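Local coordinates for protein putative transcriptional regulator (Clostridium difficile, PDB 3QI7) that is of unknown function but has a periplasmic-binding-protein-like fold, and so may bind a small ligand, perhaps as a lipoprotein, at residues Glu113-Met121 against Leu310-Met321; Asp12-Gln20 against Asp85-Thr95. All coordinates share one frame; numbering follows the deposited sequence.

Contact 1 of 2, residues Glu113-Met121 against Leu310-Met321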
loop_
_atom_site.group_PDB
_atom_site.type_symbol
_atom_site.label_atom_id
_atom_site.label_comp_id
_atom_site.label_asym_id
_atom_site.label_seq_id
_atom_site.Cartn_x
_atom_site.Cartn_y
_atom_site.Cartn_z
ATOM N N GLU A 113 0.965 -24.506 14.392
ATOM C CA GLU A 113 2.038 -23.611 14.856
ATOM C C GLU A 113 2.539 -22.593 13.802
ATOM O O GLU A 113 3.206 -21.620 14.153
ATOM C CB GLU A 113 3.207 -24.431 15.423
ATOM C CG GLU A 113 4.211 -24.987 14.385
ATOM C CD GLU A 113 3.719 -26.200 13.586
ATOM O OE1 GLU A 113 2.544 -26.616 13.693
ATOM O OE2 GLU A 113 4.540 -26.735 12.821
ATOM N N ILE A 114 2.236 -22.825 12.525
ATOM C CA ILE A 114 2.593 -21.864 11.478
ATOM C C ILE A 114 1.870 -20.525 11.709
ATOM O O ILE A 114 0.654 -20.473 11.847
ATOM C CB ILE A 114 2.298 -22.413 10.043
ATOM C CG1 ILE A 114 3.214 -23.605 9.745
ATOM C CG2 ILE A 114 2.490 -21.321 8.977
ATOM C CD1 ILE A 114 3.220 -24.100 8.257
ATOM N N ILE A 115 2.650 -19.444 11.745
ATOM C CA ILE A 115 2.127 -18.097 11.922
ATOM C C ILE A 115 1.638 -17.601 10.577
ATOM O O ILE A 115 2.421 -17.535 9.637
ATOM C CB ILE A 115 3.241 -17.195 12.414
ATOM C CG1 ILE A 115 3.682 -17.667 13.803
ATOM C CG2 ILE A 115 2.785 -15.738 12.462
ATOM C CD1 ILE A 115 4.823 -16.861 14.361
ATOM N N THR A 116 0.356 -17.277 10.468
ATOM C CA THR A 116 -0.201 -16.757 9.206
ATOM C C THR A 116 -0.498 -15.256 9.257
ATOM O O THR A 116 -1.033 -14.750 10.243
ATOM C CB THR A 116 -1.479 -17.540 8.822
ATOM O OG1 THR A 116 -2.378 -17.567 9.936
ATOM C CG2 THR A 116 -1.105 -18.983 8.395
ATOM N N ILE A 117 -0.135 -14.543 8.190
ATOM C CA ILE A 117 -0.220 -13.099 8.155
ATOM C C ILE A 117 -0.737 -12.656 6.777
ATOM O O ILE A 117 -0.177 -13.055 5.744
ATOM C CB ILE A 117 1.165 -12.445 8.395
ATOM C CG1 ILE A 117 1.849 -13.030 9.632
ATOM C CG2 ILE A 117 1.054 -10.899 8.466
ATOM C CD1 ILE A 117 3.137 -12.374 9.988
ATOM N N SER A 118 -1.827 -11.902 6.768
ATOM C CA SER A 118 -2.303 -11.229 5.566
ATOM C C SER A 118 -1.642 -9.829 5.536
ATOM O O SER A 118 -1.571 -9.114 6.570
ATOM C CB SER A 118 -3.849 -11.172 5.518
ATOM O OG SER A 118 -4.416 -10.369 6.582
ATOM N N ALA A 119 -1.162 -9.440 4.364
ATOM C CA ALA A 119 -0.417 -8.213 4.228
ATOM C C ALA A 119 -0.356 -7.613 2.794
ATOM O O ALA A 119 0.709 -7.401 2.239
ATOM C CB ALA A 119 0.969 -8.430 4.809
ATOM N N PRO A 120 -1.525 -7.291 2.190
ATOM C CA PRO A 120 -2.884 -7.535 2.650
ATOM C C PRO A 120 -3.453 -8.776 1.992
ATOM O O PRO A 120 -2.765 -9.419 1.209
ATOM C CB PRO A 120 -3.636 -6.289 2.121
ATOM C CG PRO A 120 -3.008 -6.106 0.690
ATOM C CD PRO A 120 -1.515 -6.536 0.907
HETATM N N MSE A 121 -4.683 -9.149 2.343
HETATM C CA MSE A 121 -5.480 -10.059 1.504
HETATM C C MSE A 121 -6.819 -9.357 1.179
HETATM O O MSE A 121 -7.237 -8.443 1.895
HETATM C CB MSE A 121 -5.691 -11.404 2.195
HETATM C CG MSE A 121 -4.450 -12.322 2.090
HETATM SE SE MSE A 121 -4.531 -13.895 3.269
HETATM C CE MSE A 121 -6.033 -14.875 2.462
ATOM N N LEU A 310 3.585 -3.108 3.426
ATOM C CA LEU A 310 2.843 -4.153 4.127
ATOM C C LEU A 310 3.594 -5.492 4.093
ATOM O O LEU A 310 3.810 -6.104 5.149
ATOM C CB LEU A 310 1.400 -4.312 3.614
ATOM C CG LEU A 310 0.470 -3.142 3.949
ATOM C CD1 LEU A 310 -0.789 -3.173 3.054
ATOM C CD2 LEU A 310 0.130 -3.099 5.480
ATOM N N PRO A 311 3.986 -5.960 2.898
ATOM C CA PRO A 311 4.723 -7.238 2.886
ATOM C C PRO A 311 6.090 -7.171 3.613
ATOM O O PRO A 311 6.454 -8.120 4.295
ATOM C CB PRO A 311 4.873 -7.553 1.381
ATOM C CG PRO A 311 4.740 -6.258 0.724
ATOM C CD PRO A 311 3.755 -5.467 1.532
ATOM N N SER A 312 6.819 -6.068 3.499
ATOM C CA SER A 312 8.094 -5.957 4.220
ATOM C C SER A 312 7.897 -5.941 5.737
ATOM O O SER A 312 8.671 -6.566 6.460
ATOM C CB SER A 312 8.883 -4.728 3.782
ATOM O OG SER A 312 10.202 -4.806 4.283
ATOM N N LEU A 313 6.885 -5.221 6.219
ATOM C CA LEU A 313 6.557 -5.223 7.650
ATOM C C LEU A 313 6.148 -6.623 8.094
ATOM O O LEU A 313 6.563 -7.095 9.163
ATOM C CB LEU A 313 5.423 -4.229 7.971
ATOM C CG LEU A 313 4.791 -4.323 9.372
ATOM C CD1 LEU A 313 5.860 -4.020 10.436
ATOM C CD2 LEU A 313 3.570 -3.403 9.571
ATOM N N ALA A 314 5.287 -7.265 7.305
ATOM C CA ALA A 314 4.811 -8.637 7.639
ATOM C C ALA A 314 5.966 -9.634 7.717
ATOM O O ALA A 314 6.008 -10.479 8.631
ATOM C CB ALA A 314 3.727 -9.123 6.630
ATOM N N ILE A 315 6.912 -9.539 6.790
ATOM C CA ILE A 315 8.090 -10.439 6.843
ATOM C C ILE A 315 8.916 -10.222 8.141
ATOM O O ILE A 315 9.293 -11.186 8.810
ATOM C CB ILE A 315 8.967 -10.279 5.581
ATOM C CG1 ILE A 315 8.192 -10.773 4.348
ATOM C CG2 ILE A 315 10.300 -11.049 5.732
ATOM C CD1 ILE A 315 8.694 -10.192 3.060
ATOM N N TYR A 316 9.198 -8.967 8.476
ATOM C CA TYR A 316 9.969 -8.630 9.678
ATOM C C TYR A 316 9.253 -9.094 10.934
ATOM O O TYR A 316 9.890 -9.581 11.872
ATOM C CB TYR A 316 10.225 -7.114 9.783
ATOM C CG TYR A 316 11.320 -6.554 8.883
ATOM C CD1 TYR A 316 12.547 -7.184 8.741
ATOM C CD2 TYR A 316 11.127 -5.383 8.209
ATOM C CE1 TYR A 316 13.560 -6.643 7.911
ATOM C CE2 TYR A 316 12.104 -4.846 7.389
ATOM C CZ TYR A 316 13.319 -5.473 7.246
ATOM O OH TYR A 316 14.255 -4.900 6.416
ATOM N N LEU A 317 7.924 -8.961 10.956
ATOM C CA LEU A 317 7.119 -9.376 12.102
ATOM C C LEU A 317 7.148 -10.888 12.249
ATOM O O LEU A 317 7.340 -11.411 13.362
ATOM C CB LEU A 317 5.665 -8.908 11.914
ATOM C CG LEU A 317 4.783 -8.544 13.095
ATOM C CD1 LEU A 317 5.512 -7.741 14.190
ATOM C CD2 LEU A 317 3.580 -7.762 12.527
ATOM N N ALA A 318 6.908 -11.593 11.142
ATOM C CA ALA A 318 6.948 -13.057 11.158
ATOM C C ALA A 318 8.293 -13.542 11.711
ATOM O O ALA A 318 8.345 -14.374 12.607
ATOM C CB ALA A 318 6.707 -13.636 9.754
ATOM N N THR A 319 9.388 -13.020 11.176
ATOM C CA THR A 319 10.741 -13.386 11.655
ATOM C C THR A 319 10.917 -13.162 13.169
ATOM O O THR A 319 11.426 -14.032 13.902
ATOM C CB THR A 319 11.808 -12.608 10.859
ATOM O OG1 THR A 319 11.663 -12.941 9.474
ATOM C CG2 THR A 319 13.236 -12.946 11.340
ATOM N N GLU A 320 10.483 -12.001 13.642
ATOM C CA GLU A 320 10.604 -11.660 15.052
ATOM C C GLU A 320 9.757 -12.609 15.883
ATOM O O GLU A 320 10.163 -13.052 16.971
ATOM C CB GLU A 320 10.150 -10.221 15.282
ATOM C CG GLU A 320 10.138 -9.736 16.738
ATOM C CD GLU A 320 11.511 -9.372 17.272
ATOM O OE1 GLU A 320 12.441 -9.203 16.464
ATOM O OE2 GLU A 320 11.643 -9.240 18.518
HETATM N N MSE A 321 8.560 -12.890 15.373
HETATM C CA MSE A 321 7.621 -13.751 16.093
HETATM C C MSE A 321 8.176 -15.165 16.225
HETATM O O MSE A 321 8.038 -15.787 17.286
HETATM C CB MSE A 321 6.246 -13.775 15.381
HETATM C CG MSE A 321 5.440 -12.501 15.569
HETATM SE SE MSE A 321 3.819 -12.485 14.432
HETATM C CE MSE A 321 2.712 -13.488 15.735
#
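The backbone oxygen of Ala119 rests against Leu310, 3.5 Å from Leu310 CB, and accepts a hydrogen bond from Ser94 OG on the adjacent strand. It also lies near Pro311 N, but proline has no N-H to give. Here helix 306-324 packs on one face of the parallel part of the main sheet, in an alpha/beta lobe of the periplasmic-binding-protein type. Strand 115-118 and helix segment 310-321 run nearly antiparallel at 165°, with their axes 9.2 Å apart. The rest of the contact is apolar. Ala119 CB and Ala314 CB meet at 3.4 Å, tighter than usual for two carbons. With only methyl side chains here, the strand end and the helix can approach closely. Ile117 straddles the middle of the helix segment: CG2 touches Ala314 CB at 3.7 Å and CD1 touches Ala318 CB at 3.8 Å. After Ala119 a cis peptide bond leads into Pro120, whose CD meets Leu310 CD1, the two side chains crossing at about a right angle. At the other end Ile115 CG1 lies anti to its carbonyl carbon (chi1 -65°) and carries CD1 to within 3.5 Å of Met321 CB. In Met321, a selenomethionine, the chi3 bend (85°) brings CE to 4.0 Å from Ile115 CG2, with SE against the same methyl.

Contact 2 of 2, residues Asp12-Gln20 against Asp85-Thr95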
loop_
_atom_site.group_PDB
_atom_site.type_symbol
_atom_site.label_atom_id
_atom_site.label_comp_id
_atom_site.label_asym_id
_atom_site.label_seq_id
_atom_site.Cartn_x
_atom_site.Cartn_y
_atom_site.Cartn_z
ATOM N N ASP A 12 16.554 -23.399 12.519
ATOM C CA ASP A 12 16.579 -22.545 11.343
ATOM C C ASP A 12 15.239 -22.690 10.616
ATOM O O ASP A 12 14.641 -23.772 10.613
ATOM C CB ASP A 12 17.754 -22.922 10.448
ATOM C CG ASP A 12 19.109 -22.665 11.115
ATOM O OD1 ASP A 12 19.183 -21.912 12.128
ATOM O OD2 ASP A 12 20.106 -23.221 10.607
ATOM N N PHE A 13 14.732 -21.604 10.048
ATOM C CA PHE A 13 13.354 -21.645 9.570
ATOM C C PHE A 13 13.154 -20.932 8.251
ATOM O O PHE A 13 14.033 -20.210 7.781
ATOM C CB PHE A 13 12.401 -21.125 10.659
ATOM C CG PHE A 13 12.602 -19.683 11.026
ATOM C CD1 PHE A 13 13.585 -19.306 11.942
ATOM C CD2 PHE A 13 11.790 -18.691 10.469
ATOM C CE1 PHE A 13 13.760 -17.980 12.308
ATOM C CE2 PHE A 13 11.963 -17.348 10.821
ATOM C CZ PHE A 13 12.953 -16.996 11.754
ATOM N N LYS A 14 12.009 -21.185 7.626
ATOM C CA LYS A 14 11.611 -20.447 6.413
ATOM C C LYS A 14 10.359 -19.592 6.683
ATOM O O LYS A 14 9.444 -20.001 7.427
ATOM C CB LYS A 14 11.343 -21.410 5.250
ATOM C CG LYS A 14 12.533 -22.278 4.821
ATOM C CD LYS A 14 12.156 -23.109 3.593
ATOM C CE LYS A 14 13.300 -24.018 3.118
ATOM N NZ LYS A 14 12.737 -25.258 2.518
ATOM N N VAL A 15 10.362 -18.391 6.126
ATOM C CA VAL A 15 9.176 -17.552 6.044
ATOM C C VAL A 15 8.701 -17.596 4.595
ATOM O O VAL A 15 9.365 -17.085 3.699
ATOM C CB VAL A 15 9.474 -16.104 6.469
ATOM C CG1 VAL A 15 8.204 -15.241 6.362
ATOM C CG2 VAL A 15 10.011 -16.071 7.926
ATOM N N ALA A 16 7.574 -18.245 4.360
ATOM C CA ALA A 16 7.041 -18.330 3.009
ATOM C C ALA A 16 6.258 -17.054 2.727
ATOM O O ALA A 16 5.502 -16.616 3.586
ATOM C CB ALA A 16 6.144 -19.577 2.850
ATOM N N VAL A 17 6.448 -16.478 1.537
ATOM C CA VAL A 17 5.791 -15.257 1.142
ATOM C C VAL A 17 5.132 -15.452 -0.218
ATOM O O VAL A 17 5.810 -15.702 -1.216
ATOM C CB VAL A 17 6.778 -14.047 1.084
ATOM C CG1 VAL A 17 6.026 -12.794 0.785
ATOM C CG2 VAL A 17 7.536 -13.908 2.422
ATOM N N VAL A 18 3.804 -15.317 -0.249
ATOM C CA VAL A 18 3.016 -15.534 -1.451
ATOM C C VAL A 18 2.660 -14.202 -2.104
ATOM O O VAL A 18 2.069 -13.308 -1.460
ATOM C CB VAL A 18 1.713 -16.290 -1.098
ATOM C CG1 VAL A 18 0.863 -16.568 -2.381
ATOM C CG2 VAL A 18 2.048 -17.543 -0.339
ATOM N N THR A 19 3.033 -14.047 -3.370
ATOM C CA THR A 19 2.661 -12.872 -4.128
ATOM C C THR A 19 2.116 -13.276 -5.493
ATOM O O THR A 19 2.285 -14.417 -5.920
ATOM C CB THR A 19 3.858 -11.936 -4.381
ATOM O OG1 THR A 19 4.673 -12.472 -5.415
ATOM C CG2 THR A 19 4.720 -11.742 -3.111
ATOM N N GLN A 20 1.491 -12.321 -6.174
ATOM C CA GLN A 20 1.233 -12.447 -7.606
ATOM C C GLN A 20 2.557 -12.364 -8.392
ATOM O O GLN A 20 3.596 -11.936 -7.843
ATOM C CB GLN A 20 0.225 -11.391 -8.075
ATOM C CG GLN A 20 -1.201 -11.572 -7.469
ATOM C CD GLN A 20 -2.187 -10.463 -7.875
ATOM O OE1 GLN A 20 -2.953 -9.947 -7.044
ATOM N NE2 GLN A 20 -2.159 -10.086 -9.153
ATOM N N ASP A 85 6.494 -28.744 4.256
ATOM C CA ASP A 85 7.865 -28.330 4.499
ATOM C C ASP A 85 7.989 -28.029 5.990
ATOM O O ASP A 85 7.443 -27.034 6.487
ATOM C CB ASP A 85 8.193 -27.112 3.624
ATOM C CG ASP A 85 9.657 -26.696 3.679
ATOM O OD1 ASP A 85 10.328 -26.872 4.730
ATOM O OD2 ASP A 85 10.132 -26.149 2.650
ATOM N N LYS A 86 8.717 -28.898 6.684
ATOM C CA LYS A 86 8.903 -28.844 8.127
ATOM C C LYS A 86 9.612 -27.575 8.618
ATOM O O LYS A 86 9.506 -27.217 9.796
ATOM C CB LYS A 86 9.678 -30.097 8.565
ATOM C CG LYS A 86 9.953 -30.225 10.051
ATOM C CD LYS A 86 9.987 -31.706 10.473
ATOM C CE LYS A 86 10.781 -31.943 11.752
ATOM N NZ LYS A 86 10.628 -30.844 12.754
ATOM N N GLU A 87 10.331 -26.900 7.723
ATOM C CA GLU A 87 11.088 -25.708 8.090
ATOM C C GLU A 87 10.269 -24.409 7.964
ATOM O O GLU A 87 10.640 -23.398 8.559
ATOM C CB GLU A 87 12.356 -25.622 7.225
ATOM C CG GLU A 87 13.219 -26.889 7.300
ATOM C CD GLU A 87 14.610 -26.674 6.721
ATOM O OE1 GLU A 87 14.701 -26.199 5.572
ATOM O OE2 GLU A 87 15.606 -26.971 7.418
ATOM N N VAL A 88 9.179 -24.448 7.189
ATOM C CA VAL A 88 8.239 -23.329 7.076
ATOM C C VAL A 88 7.539 -23.105 8.410
ATOM O O VAL A 88 6.769 -23.963 8.887
ATOM C CB VAL A 88 7.190 -23.538 5.939
ATOM C CG1 VAL A 88 6.117 -22.406 5.935
ATOM C CG2 VAL A 88 7.883 -23.592 4.576
ATOM N N GLN A 89 7.828 -21.943 9.010
ATOM C CA GLN A 89 7.274 -21.563 10.293
ATOM C C GLN A 89 6.341 -20.342 10.237
ATOM O O GLN A 89 5.677 -20.036 11.233
ATOM C CB GLN A 89 8.402 -21.318 11.289
ATOM C CG GLN A 89 9.280 -22.531 11.535
ATOM C CD GLN A 89 8.527 -23.651 12.225
ATOM O OE1 GLN A 89 7.533 -23.400 12.899
ATOM N NE2 GLN A 89 8.987 -24.894 12.052
ATOM N N ALA A 90 6.262 -19.668 9.083
ATOM C CA ALA A 90 5.281 -18.612 8.904
ATOM C C ALA A 90 4.923 -18.479 7.427
ATOM O O ALA A 90 5.753 -18.755 6.542
ATOM C CB ALA A 90 5.810 -17.275 9.473
ATOM N N ILE A 91 3.675 -18.097 7.171
ATOM C CA ILE A 91 3.223 -17.784 5.812
ATOM C C ILE A 91 2.631 -16.374 5.751
ATOM O O ILE A 91 1.681 -16.067 6.470
ATOM C CB ILE A 91 2.177 -18.803 5.283
ATOM C CG1 ILE A 91 2.731 -20.232 5.333
ATOM C CG2 ILE A 91 1.782 -18.455 3.849
ATOM C CD1 ILE A 91 1.682 -21.309 5.049
ATOM N N VAL A 92 3.201 -15.538 4.879
ATOM C CA VAL A 92 2.717 -14.211 4.587
ATOM C C VAL A 92 2.103 -14.237 3.182
ATOM O O VAL A 92 2.733 -14.695 2.233
ATOM C CB VAL A 92 3.894 -13.163 4.635
ATOM C CG1 VAL A 92 3.423 -11.766 4.215
ATOM C CG2 VAL A 92 4.548 -13.134 6.037
ATOM N N VAL A 93 0.880 -13.739 3.053
ATOM C CA VAL A 93 0.208 -13.628 1.764
ATOM C C VAL A 93 -0.043 -12.146 1.442
ATOM O O VAL A 93 -0.608 -11.426 2.254
ATOM C CB VAL A 93 -1.126 -14.413 1.781
ATOM C CG1 VAL A 93 -1.863 -14.217 0.457
ATOM C CG2 VAL A 93 -0.893 -15.885 2.065
ATOM N N SER A 94 0.404 -11.681 0.278
ATOM C CA SER A 94 0.192 -10.315 -0.139
ATOM C C SER A 94 -0.526 -10.212 -1.510
ATOM O O SER A 94 0.095 -10.397 -2.542
ATOM C CB SER A 94 1.545 -9.566 -0.188
ATOM O OG SER A 94 1.366 -8.157 -0.359
ATOM N N THR A 95 -1.828 -9.912 -1.494
ATOM C CA THR A 95 -2.615 -9.633 -2.714
ATOM C C THR A 95 -3.854 -8.800 -2.350
ATOM O O THR A 95 -4.494 -9.049 -1.330
ATOM C CB THR A 95 -3.094 -10.960 -3.453
ATOM O OG1 THR A 95 -3.933 -10.642 -4.589
ATOM C CG2 THR A 95 -3.899 -11.875 -2.512
HETATM O O HOH W 1 12.196 -24.462 11.568
HETATM O O HOH W 2 16.137 -26.220 9.978
HETATM O O HOH W 3 1.196 -9.663 -4.972
#
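This is a parallel strand pair in the main sheet of an alpha/beta lobe, strand 13-19 beside strand 88-94. Backbone bonds alternate along it, from Lys14 N to Glu87 O at one end to Ser94 N to Val18 O (2.9 Å) at the other. A beta bulge lies between Lys14 and Val15: Val88 pairs with Lys14 and Ala90 with Val15, Gln89 being the extra residue. Lys14 O takes its bond from Gln89 N (3.0 Å), and Ala90 N is left buried without a partner in the model. Beyond it, Val92 N points almost straight at Ala16 O. Lys14 reaches back over the turn before the second strand. Its NZ meets the syn lone pair of Asp85 OD2 at 2.8 Å, with a longer salt bridge to Glu87 OE1 (3.8 Å). Asp85 OD1 accepts from Glu87 N in an Asx turn, which ties the carboxylate to the type I turn Asp85-Val88. Past the other end, Thr95 OG1 donates to Gln20 OE1 at 2.7 Å, the hydroxyl coming in the amide plane at a lone pair. Val18 CB packs beside Val93 CG2, both side chains leaving the same face. On the other face, Val17 touches helices 26-42 and 306-324, while Ala90 and Val92 touch helix 306-324. Strand 57-63 flanks strand 13-19 on its other edge.

How the contacts relate
From the N terminus, strand 13-19 leads through helix 26-42, strand 57-63 and helix 72-80 to strand 88-94. There contact 2 closes a loop of 64 residues. Helix 101-110 then carries the chain to strand 115-118, where contact 1 opens. Its loop is far longer, 188 residues, and takes in the separate three-stranded sheet before the chain returns as helix 306-324. The two contacts follow in series and neither nest nor cross. Their centres are about 9 Å apart, because strands 88-94 and 115-118 are neighbours in one sheet. A probable hydrogen bond from Ile91 N to Ile115 O joins them. Contact 2 pairs two strands of the main sheet, and contact 1 docks helix 306-324 on its face.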